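Local structure of translation initiation factor eIF-2B (Pyrococcus horikoshii, 1VB5) at residues D46-L51 with R70-T75; D109-I114 with E177-I182; A218-F223 with I263-I268; M235-I240 with N248-V253. The protein probably catalyses the exchange of GDP for GTP on initiation factor 2, as a regulatory-type subunit of archaeal aIF2B. All coordinates share one frame; numbering follows the deposited sequence.

Contact 1 (D46-L51 with R70-T75)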
loop_
_atom_site.group_PDB
_atom_site.type_symbol
_atom_site.label_atom_id
_atom_site.label_comp_id
_atom_site.label_asym_id
_atom_site.label_seq_id
_atom_site.Cartn_x
_atom_site.Cartn_y
_atom_site.Cartn_z
ATOM N N ASP B 46 41.913 -10.455 -11.543
ATOM C CA ASP B 46 41.164 -11.168 -10.509
ATOM C C ASP B 46 40.319 -10.218 -9.670
ATOM O O ASP B 46 39.214 -10.565 -9.250
ATOM C CB ASP B 46 42.103 -11.957 -9.589
ATOM C CG ASP B 46 42.823 -13.078 -10.312
ATOM O OD1 ASP B 46 42.233 -13.662 -11.249
ATOM O OD2 ASP B 46 43.972 -13.388 -9.934
ATOM N N ALA B 47 40.840 -9.020 -9.426
ATOM C CA ALA B 47 40.122 -8.024 -8.640
ATOM C C ALA B 47 38.838 -7.613 -9.353
ATOM O O ALA B 47 37.812 -7.386 -8.716
ATOM C CB ALA B 47 40.998 -6.811 -8.412
ATOM N N ILE B 48 38.901 -7.512 -10.676
ATOM C CA ILE B 48 37.736 -7.134 -11.464
ATOM C C ILE B 48 36.688 -8.247 -11.401
ATOM O O ILE B 48 35.485 -7.983 -11.371
ATOM C CB ILE B 48 38.127 -6.858 -12.933
ATOM C CG1 ILE B 48 39.121 -5.692 -12.988
ATOM C CG2 ILE B 48 36.891 -6.524 -13.755
ATOM C CD1 ILE B 48 39.626 -5.368 -14.379
ATOM N N MET B 49 37.155 -9.489 -11.376
ATOM C CA MET B 49 36.264 -10.642 -11.299
ATOM C C MET B 49 35.527 -10.625 -9.966
ATOM O O MET B 49 34.330 -10.903 -9.899
ATOM C CB MET B 49 37.067 -11.939 -11.416
ATOM C CG MET B 49 37.713 -12.155 -12.769
ATOM S SD MET B 49 36.530 -12.698 -14.008
ATOM C CE MET B 49 36.918 -14.455 -14.069
ATOM N N GLU B 50 36.255 -10.295 -8.905
ATOM C CA GLU B 50 35.678 -10.245 -7.572
ATOM C C GLU B 50 34.724 -9.065 -7.419
ATOM O O GLU B 50 33.654 -9.204 -6.828
ATOM C CB GLU B 50 36.788 -10.163 -6.516
ATOM C CG GLU B 50 36.276 -10.205 -5.081
ATOM C CD GLU B 50 37.390 -10.364 -4.059
ATOM O OE1 GLU B 50 38.261 -9.471 -3.976
ATOM O OE2 GLU B 50 37.394 -11.386 -3.337
ATOM N N LEU B 51 35.108 -7.906 -7.949
ATOM C CA LEU B 51 34.257 -6.726 -7.851
ATOM C C LEU B 51 32.982 -6.932 -8.668
ATOM O O LEU B 51 31.912 -6.462 -8.285
ATOM C CB LEU B 51 35.001 -5.476 -8.333
ATOM C CG LEU B 51 34.234 -4.162 -8.150
ATOM C CD1 LEU B 51 33.779 -4.029 -6.702
ATOM C CD2 LEU B 51 35.115 -2.985 -8.542
ATOM N N ARG B 70 29.125 -6.641 -16.556
ATOM C CA ARG B 70 29.479 -7.250 -17.836
ATOM C C ARG B 70 30.122 -6.240 -18.777
ATOM O O ARG B 70 30.807 -6.619 -19.725
ATOM C CB ARG B 70 28.245 -7.846 -18.524
ATOM C CG ARG B 70 27.543 -8.944 -17.743
ATOM C CD ARG B 70 28.511 -10.012 -17.266
ATOM N NE ARG B 70 27.801 -11.163 -16.715
ATOM C CZ ARG B 70 28.340 -12.051 -15.888
ATOM N NH1 ARG B 70 29.605 -11.923 -15.503
ATOM N NH2 ARG B 70 27.613 -13.069 -15.448
ATOM N N PHE B 71 29.890 -4.959 -18.519
ATOM C CA PHE B 71 30.451 -3.903 -19.352
ATOM C C PHE B 71 31.944 -3.731 -19.076
ATOM O O PHE B 71 32.725 -3.457 -19.988
ATOM C CB PHE B 71 29.731 -2.583 -19.088
ATOM C CG PHE B 71 30.052 -1.512 -20.090
ATOM C CD1 PHE B 71 29.490 -1.544 -21.363
ATOM C CD2 PHE B 71 30.932 -0.481 -19.770
ATOM C CE1 PHE B 71 29.803 -0.561 -22.309
ATOM C CE2 PHE B 71 31.250 0.505 -20.708
ATOM C CZ PHE B 71 30.685 0.465 -21.978
ATOM N N ILE B 72 32.330 -3.884 -17.814
ATOM C CA ILE B 72 33.731 -3.755 -17.427
ATOM C C ILE B 72 34.463 -5.034 -17.811
ATOM O O ILE B 72 34.160 -6.111 -17.308
ATOM C CB ILE B 72 33.876 -3.494 -15.903
ATOM C CG1 ILE B 72 33.624 -2.014 -15.595
ATOM C CG2 ILE B 72 35.287 -3.842 -15.441
ATOM C CD1 ILE B 72 32.377 -1.445 -16.198
ATOM N N PRO B 73 35.441 -4.928 -18.721
ATOM C CA PRO B 73 36.210 -6.089 -19.173
ATOM C C PRO B 73 37.200 -6.610 -18.147
ATOM O O PRO B 73 37.712 -5.853 -17.323
ATOM C CB PRO B 73 36.915 -5.562 -20.415
ATOM C CG PRO B 73 37.219 -4.149 -20.021
ATOM C CD PRO B 73 35.903 -3.701 -19.398
ATOM N N VAL B 74 37.454 -7.913 -18.194
ATOM C CA VAL B 74 38.423 -8.527 -17.302
ATOM C C VAL B 74 39.739 -8.322 -18.050
ATOM O O VAL B 74 40.079 -9.081 -18.961
ATOM C CB VAL B 74 38.144 -10.031 -17.115
ATOM C CG1 VAL B 74 39.234 -10.662 -16.263
ATOM C CG2 VAL B 74 36.784 -10.227 -16.453
ATOM N N THR B 75 40.456 -7.268 -17.678
ATOM C CA THR B 75 41.711 -6.917 -18.330
ATOM C C THR B 75 42.767 -6.522 -17.307
ATOM O O THR B 75 42.455 -6.286 -16.138
ATOM C CB THR B 75 41.489 -5.731 -19.287
ATOM O OG1 THR B 75 42.713 -5.398 -19.950
ATOM C CG2 THR B 75 41.001 -4.521 -18.508
#

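Contact 2 (D109-I114 with E177-I182)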
loop_
_atom_site.group_PDB
_atom_site.type_symbol
_atom_site.label_atom_id
_atom_site.label_comp_id
_atom_site.label_asym_id
_atom_site.label_seq_id
_atom_site.Cartn_x
_atom_site.Cartn_y
_atom_site.Cartn_z
ATOM N N ASP B 109 -1.101 18.054 -21.686
ATOM C CA ASP B 109 -1.659 19.131 -20.876
ATOM C C ASP B 109 -2.883 18.641 -20.141
ATOM O O ASP B 109 -3.712 17.932 -20.710
ATOM C CB ASP B 109 -2.059 20.318 -21.755
ATOM C CG ASP B 109 -0.923 21.289 -21.966
ATOM O OD1 ASP B 109 -0.425 21.835 -20.960
ATOM O OD2 ASP B 109 -0.531 21.506 -23.134
ATOM N N GLY B 110 -2.729 18.885 -18.955
ATOM C CA GLY B 110 -3.928 18.531 -18.214
ATOM C C GLY B 110 -3.827 17.177 -17.521
ATOM O O GLY B 110 -4.744 16.760 -16.812
ATOM N N ASP B 111 -2.713 16.480 -17.727
ATOM C CA ASP B 111 -2.505 15.170 -17.111
ATOM C C ASP B 111 -2.399 15.231 -15.590
ATOM O O ASP B 111 -1.994 16.240 -15.012
ATOM C CB ASP B 111 -1.205 14.524 -17.612
ATOM C CG ASP B 111 -1.417 13.537 -18.752
ATOM O OD1 ASP B 111 -2.497 12.910 -18.843
ATOM O OD2 ASP B 111 -0.470 13.366 -19.546
ATOM N N VAL B 112 -2.776 14.130 -14.952
ATOM C CA VAL B 112 -2.636 13.976 -13.516
ATOM C C VAL B 112 -1.832 12.683 -13.464
ATOM O O VAL B 112 -2.354 11.604 -13.736
ATOM C CB VAL B 112 -3.976 13.794 -12.797
ATOM C CG1 VAL B 112 -3.723 13.429 -11.331
ATOM C CG2 VAL B 112 -4.786 15.094 -12.874
ATOM N N ILE B 113 -0.565 12.819 -13.270
ATOM C CA ILE B 113 0.361 11.691 -13.241
ATOM C C ILE B 113 0.502 11.065 -11.856
ATOM O O ILE B 113 0.774 11.758 -10.880
ATOM C CB ILE B 113 1.768 12.134 -13.704
ATOM C CG1 ILE B 113 1.672 12.860 -15.049
ATOM C CG2 ILE B 113 2.692 10.927 -13.813
ATOM C CD1 ILE B 113 2.960 13.583 -15.445
ATOM N N ILE B 114 0.312 9.754 -11.768
ATOM C CA ILE B 114 0.461 9.076 -10.490
ATOM C C ILE B 114 1.700 8.206 -10.595
ATOM O O ILE B 114 1.963 7.605 -11.643
ATOM C CB ILE B 114 -0.774 8.202 -10.140
ATOM C CG1 ILE B 114 -0.617 7.632 -8.728
ATOM C CG2 ILE B 114 -0.926 7.072 -11.141
ATOM C CD1 ILE B 114 -1.904 7.060 -8.144
ATOM N N GLU B 177 -8.315 9.175 -10.083
ATOM C CA GLU B 177 -8.143 10.586 -10.410
ATOM C C GLU B 177 -7.065 10.803 -11.473
ATOM O O GLU B 177 -7.087 11.792 -12.197
ATOM C CB GLU B 177 -7.761 11.366 -9.146
ATOM C CG GLU B 177 -8.595 11.022 -7.921
ATOM C CD GLU B 177 -10.035 11.496 -8.027
ATOM O OE1 GLU B 177 -10.854 11.097 -7.169
ATOM O OE2 GLU B 177 -10.346 12.273 -8.960
ATOM N N ALA B 178 -6.118 9.877 -11.554
ATOM C CA ALA B 178 -5.020 9.990 -12.507
ATOM C C ALA B 178 -5.476 9.778 -13.937
ATOM O O ALA B 178 -6.511 9.161 -14.176
ATOM C CB ALA B 178 -3.928 8.985 -12.163
ATOM N N SER B 179 -4.699 10.295 -14.883
ATOM C CA SER B 179 -5.001 10.134 -16.300
ATOM C C SER B 179 -3.901 9.268 -16.913
ATOM O O SER B 179 -4.025 8.779 -18.041
ATOM C CB SER B 179 -5.033 11.491 -16.998
ATOM O OG SER B 179 -3.762 12.114 -16.932
ATOM N N ILE B 180 -2.820 9.089 -16.160
ATOM C CA ILE B 180 -1.696 8.285 -16.617
ATOM C C ILE B 180 -0.766 7.970 -15.454
ATOM O O ILE B 180 -0.622 8.763 -14.528
ATOM C CB ILE B 180 -0.906 9.016 -17.736
ATOM C CG1 ILE B 180 0.227 8.127 -18.249
ATOM C CG2 ILE B 180 -0.343 10.326 -17.213
ATOM C CD1 ILE B 180 0.905 8.672 -19.510
ATOM N N ALA B 181 -0.151 6.796 -15.504
ATOM C CA ALA B 181 0.765 6.360 -14.466
ATOM C C ALA B 181 2.148 6.166 -15.083
ATOM O O ALA B 181 2.277 5.626 -16.186
ATOM C CB ALA B 181 0.273 5.050 -13.850
ATOM N N ILE B 182 3.174 6.618 -14.368
ATOM C CA ILE B 182 4.548 6.496 -14.821
ATOM C C ILE B 182 5.429 6.112 -13.643
ATOM O O ILE B 182 5.577 6.884 -12.698
ATOM C CB ILE B 182 5.078 7.830 -15.413
ATOM C CG1 ILE B 182 4.233 8.246 -16.617
ATOM C CG2 ILE B 182 6.534 7.671 -15.840
ATOM C CD1 ILE B 182 4.677 9.556 -17.265
#

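Contact 3 (A218-F223 with I263-I268)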
loop_
_atom_site.group_PDB
_atom_site.type_symbol
_atom_site.label_atom_id
_atom_site.label_comp_id
_atom_site.label_asym_id
_atom_site.label_seq_id
_atom_site.Cartn_x
_atom_site.Cartn_y
_atom_site.Cartn_z
ATOM N N ALA B 218 12.418 2.841 -18.185
ATOM C CA ALA B 218 13.615 2.058 -17.916
ATOM C C ALA B 218 14.650 2.165 -19.026
ATOM O O ALA B 218 14.381 1.808 -20.170
ATOM C CB ALA B 218 13.241 0.597 -17.708
ATOM N N GLU B 219 15.836 2.664 -18.690
ATOM C CA GLU B 219 16.891 2.767 -19.684
ATOM C C GLU B 219 17.287 1.342 -20.051
ATOM O O GLU B 219 17.088 0.408 -19.270
ATOM C CB GLU B 219 18.113 3.517 -19.133
ATOM C CG GLU B 219 17.870 4.992 -18.865
ATOM C CD GLU B 219 17.348 5.266 -17.462
ATOM O OE1 GLU B 219 16.811 4.335 -16.827
ATOM O OE2 GLU B 219 17.467 6.421 -16.996
ATOM N N THR B 220 17.845 1.188 -21.246
ATOM C CA THR B 220 18.275 -0.108 -21.744
ATOM C C THR B 220 19.222 -0.878 -20.816
ATOM O O THR B 220 19.208 -2.108 -20.796
ATOM C CB THR B 220 18.920 0.071 -23.140
ATOM O OG1 THR B 220 17.879 0.159 -24.122
ATOM C CG2 THR B 220 19.849 -1.073 -23.472
ATOM N N TYR B 221 20.041 -0.172 -20.043
ATOM C CA TYR B 221 20.962 -0.867 -19.151
ATOM C C TYR B 221 20.232 -1.446 -17.937
ATOM O O TYR B 221 20.853 -2.018 -17.044
ATOM C CB TYR B 221 22.123 0.055 -18.728
ATOM C CG TYR B 221 21.742 1.247 -17.878
ATOM C CD1 TYR B 221 21.465 1.101 -16.518
ATOM C CD2 TYR B 221 21.642 2.520 -18.436
ATOM C CE1 TYR B 221 21.093 2.191 -15.736
ATOM C CE2 TYR B 221 21.268 3.618 -17.664
ATOM C CZ TYR B 221 20.994 3.444 -16.317
ATOM O OH TYR B 221 20.601 4.523 -15.553
ATOM N N LYS B 222 18.907 -1.307 -17.917
ATOM C CA LYS B 222 18.108 -1.856 -16.823
ATOM C C LYS B 222 17.406 -3.134 -17.274
ATOM O O LYS B 222 16.694 -3.776 -16.501
ATOM C CB LYS B 222 17.088 -0.826 -16.325
ATOM C CG LYS B 222 17.740 0.320 -15.570
ATOM C CD LYS B 222 16.740 1.373 -15.130
ATOM C CE LYS B 222 17.379 2.339 -14.140
ATOM N NZ LYS B 222 16.409 3.362 -13.667
ATOM N N PHE B 223 17.611 -3.494 -18.539
ATOM C CA PHE B 223 17.033 -4.715 -19.094
ATOM C C PHE B 223 18.013 -5.851 -18.806
ATOM O O PHE B 223 19.187 -5.763 -19.172
ATOM C CB PHE B 223 16.847 -4.592 -20.615
ATOM C CG PHE B 223 15.669 -3.747 -21.031
ATOM C CD1 PHE B 223 15.555 -2.428 -20.615
ATOM C CD2 PHE B 223 14.687 -4.272 -21.869
ATOM C CE1 PHE B 223 14.479 -1.632 -21.030
ATOM C CE2 PHE B 223 13.610 -3.490 -22.291
ATOM C CZ PHE B 223 13.508 -2.162 -21.868
ATOM N N ILE B 263 9.348 2.988 -21.512
ATOM C CA ILE B 263 10.014 4.149 -22.093
ATOM C C ILE B 263 11.518 3.988 -21.989
ATOM O O ILE B 263 12.071 3.985 -20.893
ATOM C CB ILE B 263 9.590 5.443 -21.366
ATOM C CG1 ILE B 263 8.061 5.506 -21.276
ATOM C CG2 ILE B 263 10.108 6.665 -22.124
ATOM C CD1 ILE B 263 7.529 6.629 -20.416
ATOM N N THR B 264 12.182 3.826 -23.129
ATOM C CA THR B 264 13.638 3.672 -23.129
ATOM C C THR B 264 14.261 4.840 -23.883
ATOM O O THR B 264 13.553 5.626 -24.517
ATOM C CB THR B 264 14.081 2.374 -23.832
ATOM O OG1 THR B 264 13.895 2.520 -25.247
ATOM C CG2 THR B 264 13.271 1.182 -23.330
ATOM N N GLU B 265 15.587 4.940 -23.829
ATOM C CA GLU B 265 16.284 6.018 -24.515
ATOM C C GLU B 265 16.229 5.797 -26.027
ATOM O O GLU B 265 16.565 6.690 -26.797
ATOM C CB GLU B 265 17.748 6.113 -24.046
ATOM C CG GLU B 265 18.640 4.958 -24.489
ATOM C CD GLU B 265 18.563 3.748 -23.573
ATOM O OE1 GLU B 265 17.532 3.566 -22.884
ATOM O OE2 GLU B 265 19.536 2.964 -23.558
ATOM N N LEU B 266 15.794 4.605 -26.438
ATOM C CA LEU B 266 15.680 4.256 -27.856
ATOM C C LEU B 266 14.234 4.356 -28.327
ATOM O O LEU B 266 13.930 4.078 -29.485
ATOM C CB LEU B 266 16.177 2.826 -28.098
ATOM C CG LEU B 266 17.616 2.495 -27.684
ATOM C CD1 LEU B 266 17.882 1.002 -27.861
ATOM C CD2 LEU B 266 18.580 3.326 -28.520
ATOM N N GLY B 267 13.343 4.750 -27.427
ATOM C CA GLY B 267 11.940 4.864 -27.782
ATOM C C GLY B 267 11.084 4.004 -26.869
ATOM O O GLY B 267 11.600 3.267 -26.029
ATOM N N ILE B 268 9.772 4.096 -27.027
ATOM C CA ILE B 268 8.862 3.316 -26.202
ATOM C C ILE B 268 8.676 1.914 -26.783
ATOM O O ILE B 268 8.192 1.750 -27.900
ATOM C CB ILE B 268 7.497 4.023 -26.085
ATOM C CG1 ILE B 268 7.710 5.437 -25.531
ATOM C CG2 ILE B 268 6.559 3.205 -25.198
ATOM C CD1 ILE B 268 6.449 6.275 -25.397
#

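Contact 4 (M235-I240 with N248-V253)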
loop_
_atom_site.group_PDB
_atom_site.type_symbol
_atom_site.label_atom_id
_atom_site.label_comp_id
_atom_site.label_asym_id
_atom_site.label_seq_id
_atom_site.Cartn_x
_atom_site.Cartn_y
_atom_site.Cartn_z
ATOM N N MET B 235 15.227 -8.481 -2.981
ATOM C CA MET B 235 15.982 -8.103 -1.788
ATOM C C MET B 235 15.101 -7.682 -0.610
ATOM O O MET B 235 14.033 -7.094 -0.788
ATOM C CB MET B 235 16.972 -6.981 -2.138
ATOM C CG MET B 235 17.967 -6.649 -1.032
ATOM S SD MET B 235 19.257 -5.484 -1.554
ATOM C CE MET B 235 18.540 -3.905 -1.066
ATOM N N GLU B 236 15.570 -7.983 0.597
ATOM C CA GLU B 236 14.840 -7.662 1.816
ATOM C C GLU B 236 15.769 -7.055 2.878
ATOM O O GLU B 236 16.955 -7.388 2.933
ATOM C CB GLU B 236 14.199 -8.941 2.365
ATOM C CG GLU B 236 13.146 -8.712 3.427
ATOM C CD GLU B 236 12.617 -10.006 4.033
ATOM O OE1 GLU B 236 12.502 -11.013 3.299
ATOM O OE2 GLU B 236 12.306 -10.004 5.244
ATOM N N ARG B 237 15.230 -6.158 3.702
ATOM C CA ARG B 237 15.989 -5.527 4.785
ATOM C C ARG B 237 15.199 -5.730 6.073
ATOM O O ARG B 237 13.979 -5.878 6.039
ATOM C CB ARG B 237 16.136 -4.013 4.590
ATOM C CG ARG B 237 16.903 -3.526 3.379
ATOM C CD ARG B 237 16.958 -1.994 3.430
ATOM N NE ARG B 237 16.859 -1.364 2.116
ATOM C CZ ARG B 237 17.870 -1.232 1.265
ATOM N NH1 ARG B 237 19.078 -1.683 1.587
ATOM N NH2 ARG B 237 17.671 -0.651 0.086
ATOM N N ASP B 238 15.890 -5.717 7.208
ATOM C CA ASP B 238 15.225 -5.871 8.498
ATOM C C ASP B 238 14.415 -4.617 8.814
ATOM O O ASP B 238 14.831 -3.501 8.493
ATOM C CB ASP B 238 16.260 -6.107 9.598
ATOM C CG ASP B 238 16.773 -7.532 9.617
ATOM O OD1 ASP B 238 16.888 -8.136 8.531
ATOM O OD2 ASP B 238 17.069 -8.046 10.718
ATOM N N LEU B 239 13.257 -4.804 9.438
ATOM C CA LEU B 239 12.394 -3.681 9.796
ATOM C C LEU B 239 11.663 -3.934 11.111
ATOM O O LEU B 239 11.197 -5.046 11.376
ATOM C CB LEU B 239 11.376 -3.420 8.679
ATOM C CG LEU B 239 10.275 -2.384 8.942
ATOM C CD1 LEU B 239 10.880 -0.996 9.090
ATOM C CD2 LEU B 239 9.281 -2.404 7.798
ATOM N N ILE B 240 11.576 -2.893 11.933
ATOM C CA ILE B 240 10.896 -2.966 13.222
ATOM C C ILE B 240 10.187 -1.646 13.520
ATOM O O ILE B 240 10.777 -0.573 13.408
ATOM C CB ILE B 240 11.883 -3.258 14.377
ATOM C CG1 ILE B 240 12.529 -4.629 14.181
ATOM C CG2 ILE B 240 11.149 -3.231 15.712
ATOM C CD1 ILE B 240 13.475 -5.024 15.304
ATOM N N ASN B 248 9.916 -7.220 5.306
ATOM C CA ASN B 248 10.143 -6.084 4.420
ATOM C C ASN B 248 10.809 -6.436 3.095
ATOM O O ASN B 248 11.997 -6.170 2.896
ATOM C CB ASN B 248 10.966 -5.027 5.176
ATOM C CG ASN B 248 11.283 -3.796 4.337
ATOM O OD1 ASN B 248 10.449 -3.299 3.579
ATOM N ND2 ASN B 248 12.497 -3.283 4.494
ATOM N N VAL B 249 10.042 -7.049 2.198
ATOM C CA VAL B 249 10.538 -7.410 0.873
ATOM C C VAL B 249 10.412 -6.108 0.094
ATOM O O VAL B 249 9.304 -5.623 -0.155
ATOM C CB VAL B 249 9.661 -8.511 0.218
ATOM C CG1 VAL B 249 10.194 -8.862 -1.171
ATOM C CG2 VAL B 249 9.647 -9.757 1.102
ATOM N N LEU B 250 11.553 -5.542 -0.284
ATOM C CA LEU B 250 11.586 -4.256 -0.971
ATOM C C LEU B 250 11.150 -4.197 -2.426
ATOM O O LEU B 250 10.749 -3.135 -2.901
ATOM C CB LEU B 250 12.987 -3.655 -0.844
ATOM C CG LEU B 250 13.420 -3.295 0.581
ATOM C CD1 LEU B 250 14.929 -3.236 0.649
ATOM C CD2 LEU B 250 12.792 -1.968 1.000
ATOM N N PHE B 251 11.219 -5.313 -3.143
ATOM C CA PHE B 251 10.833 -5.276 -4.544
ATOM C C PHE B 251 9.787 -6.296 -4.945
ATOM O O PHE B 251 9.649 -7.355 -4.332
ATOM C CB PHE B 251 12.071 -5.420 -5.436
ATOM C CG PHE B 251 13.178 -4.471 -5.078
ATOM C CD1 PHE B 251 14.143 -4.829 -4.148
ATOM C CD2 PHE B 251 13.234 -3.205 -5.645
ATOM C CE1 PHE B 251 15.157 -3.936 -3.783
ATOM C CE2 PHE B 251 14.238 -2.305 -5.288
ATOM C CZ PHE B 251 15.200 -2.672 -4.356
ATOM N N ASP B 252 9.050 -5.951 -5.992
ATOM C CA ASP B 252 7.997 -6.801 -6.503
ATOM C C ASP B 252 8.121 -6.995 -7.997
ATOM O O ASP B 252 9.023 -6.454 -8.634
ATOM C CB ASP B 252 6.638 -6.180 -6.208
ATOM C CG ASP B 252 6.289 -5.011 -7.154
ATOM O OD1 ASP B 252 7.026 -4.008 -7.203
ATOM O OD2 ASP B 252 5.256 -5.097 -7.846
ATOM N N VAL B 253 7.176 -7.753 -8.544
ATOM C CA VAL B 253 7.143 -8.054 -9.964
ATOM C C VAL B 253 5.788 -7.739 -10.600
ATOM O O VAL B 253 4.741 -8.179 -10.116
ATOM C CB VAL B 253 7.455 -9.541 -10.199
ATOM C CG1 VAL B 253 7.527 -9.829 -11.694
ATOM C CG2 VAL B 253 8.760 -9.905 -9.519
#

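Contact 1 (D46-L51 with R70-T75)
Ile48 and Met49, neighbours on one turn of a helix, take hold of the extended loop that runs from Ile72 to Thr75. The apolar contacts come first. Ile48 points at the loop; its CG1 stands beside the backbone N (chi1 -61°), which leaves CG2 anti to that N, and CG2 meets CG2 of Ile72 at 3.6 Å, methyl against methyl, the two side chains crossing obliquely. Further out, the SD of Met49 lies 3.5 Å from CG2 of Val74, the pair crossing at about a right angle, with Met49 CG also 4.1 Å from Val74 CG1.

The second kind is methyl against carbonyl. CD1 of Ile48 is 3.5 Å from the O of Pro73 and equally 3.5 Å from the O of Thr75, so one methyl tip touches two peptide oxygens of the loop. No hydrogen bond joins the two segments, and the polar groups look elsewhere: the O of Ile72 is bonded to Arg52, and Thr75 OG1 to the backbone N of Arg77.

Ile72 is where the chain leaves helical geometry after helix 63-71, so the contact packs helix 41-58 against the link that runs on to helix 78-106. Leu35 and Phe32 of helix 21-38 cover Ile48 and Ile72 respectively, while Leu81 of helix 78-106 also touches Ile72; helices 21-38, 41-58 and 78-106 thus meet round this link.

Contact 2 (D109-I114 with E177-I182)
Ile113 and Ile180 pair in parallel strands, and here the contact is tight. Their side chains lie side by side on one face of the sheet, CG1 of Ile113 3.9 Å from CG2 of Ile180. The opposite face carries Ile114, whose CG2 fits between two methyls, 3.6 Å from Ala181 CB and 3.7 Å from Ala178 CB. Backbone bonds alternate between the strands: Ser179 N to Val112 O at 2.9 Å, Ile114 N to Ile180 O at 3.1 Å and Ile182 N to Ile114 O.

Toward solvent polar groups take over. Val112 CB rests on Glu177 O at 3.7 Å. Ser179 OG, held between the backbone N and carbonyl carbon (chi1 63°), accepts from Val112 N at 3.0 Å and donates to Asp111 OD1; that last distance, 2.4 Å, is too short to be taken literally. Asp111 OD2 receives Asp108 N. An alanine in place of Asp111 would probably leave Asp108 N without this acceptor and Ser179 OG with one of its two partners gone.

Neighbouring parallel strands like these are consistent with a Rossmann-like fold. Within the mixed sheet, strand 136-141 flanks 111-115 through Lys137 and Ile139, and strand 214-217 lies beyond 180-183, with Tyr215 against Ile180.

Contact 3 (A218-F223 with I263-I268)
Ile263 meets Ala218 through the backbone: Ala218 N donates to Ile263 O at 3.0 Å. This bond carries the parallel pairing of strands 214-217 and 261-264 one step further, into the loop.

Thr264 comes next and works in two directions. Its CG2 turns to the first segment, 3.4 Å from Ala218 O and 3.7 Å from CZ of Phe223, whose ring it approaches obliquely. Its OG1, between the backbone N and the carbonyl carbon (chi1 73°), faces its own turn instead, accepting from Leu266 N at 3.1 Å and donating to Gly267 O.

Glu265 reaches back across the contact. A bend at chi2 places its CD, and OE1 then lies 2.9 Å from Thr220 N, which it receives on the syn lone pair; OE2 takes a second, weak bond from the same N-H at 3.4 Å. This N-H of the short 3-10 segment 220-222 is thus bound chiefly by OE1, with OE2 a weak second acceptor. Leu266 adds a light touch, CD1 3.8 Å from Thr220 OG1.

At Gly267 the O accepts from both the N and the OG1 of Thr264. The type I turn from Thr264 to Gly267, these two residues bonded N to O both ways, forms the two-residue beta hairpin that joins strand 261-264 to the antiparallel edge strand 267-269 of the main sheet, and the Thr264 hydroxyl adds an ST turn inside it.

Contact 4 (M235-I240 with N248-V253)
Arg237 lies across the end of Leu250, the two side chains at about a right angle. CD1 of Leu250 is 3.1 Å from Arg237 NE and 3.4 Å from its CG, a tight and perhaps strained fit against the bent part of the arginine, where chi3 (-143°) places NE; the methyl approaches the guanidinium obliquely. Met235 runs alongside Leu250, its CE 4.1 Å from the same CD1, and this CE also sits over one guanidinium face, toward the rim. At the other end of Met235, CB meets the edge of the Phe251 ring, 3.9 Å from CE1. An alanine in place of Arg237 would probably open a gap beside Leu250 CD1 and leave Met235 CE without the flat group beneath it.

Behind these side chains stands the backbone. The segments run roughly antiparallel (152° apart), joined by a single bridge, Glu236 with Val249, at the base of the short hairpin 240-241/244-245. Leu250 N donates to Met235 O at 3.0 Å. Asn248 ND2 to Arg237 O (3.4 Å) is weak, as is the bond from Arg237 N to Asn248 O, an oxygen whose place is less sure. Leu239 CB packs on Asn248 CB at 3.9 Å.

Further out, Ser61 OG bonds Met235 N, and Glu236 OE1 forms a salt bridge with Arg247. Thr167 and Gln170 of the second subunit pack on Leu239 and Val249, so the contact borders the dimer interface.

Apolar and polar side chains therefore share the contact, with one good backbone hydrogen bond and weak ones beside it. Arg237 NH1 lies near Arg17 NH2, and these like charges would be expected to repel.

In the fold
Contacts 1, 2 and 3 follow in series along the chain, and contact 4 falls within the loop between the two segments of contact 3. Contact 1 belongs to the helical part, on the far side of the chain's centre from contact 2, their centres about 43 Å apart. Contacts 2 and 3 both reach the seven-stranded mixed sheet, the first at its inner parallel strands and the second near its antiparallel edge, centres about 21 Å apart. Contact 4 lies about 25 Å from contact 3, between centres; its strand 251-254 precedes strand 261-264. Each contact thus joins a different part of the fold, none touching another, and only contact 4 lies within reach of the second subunit.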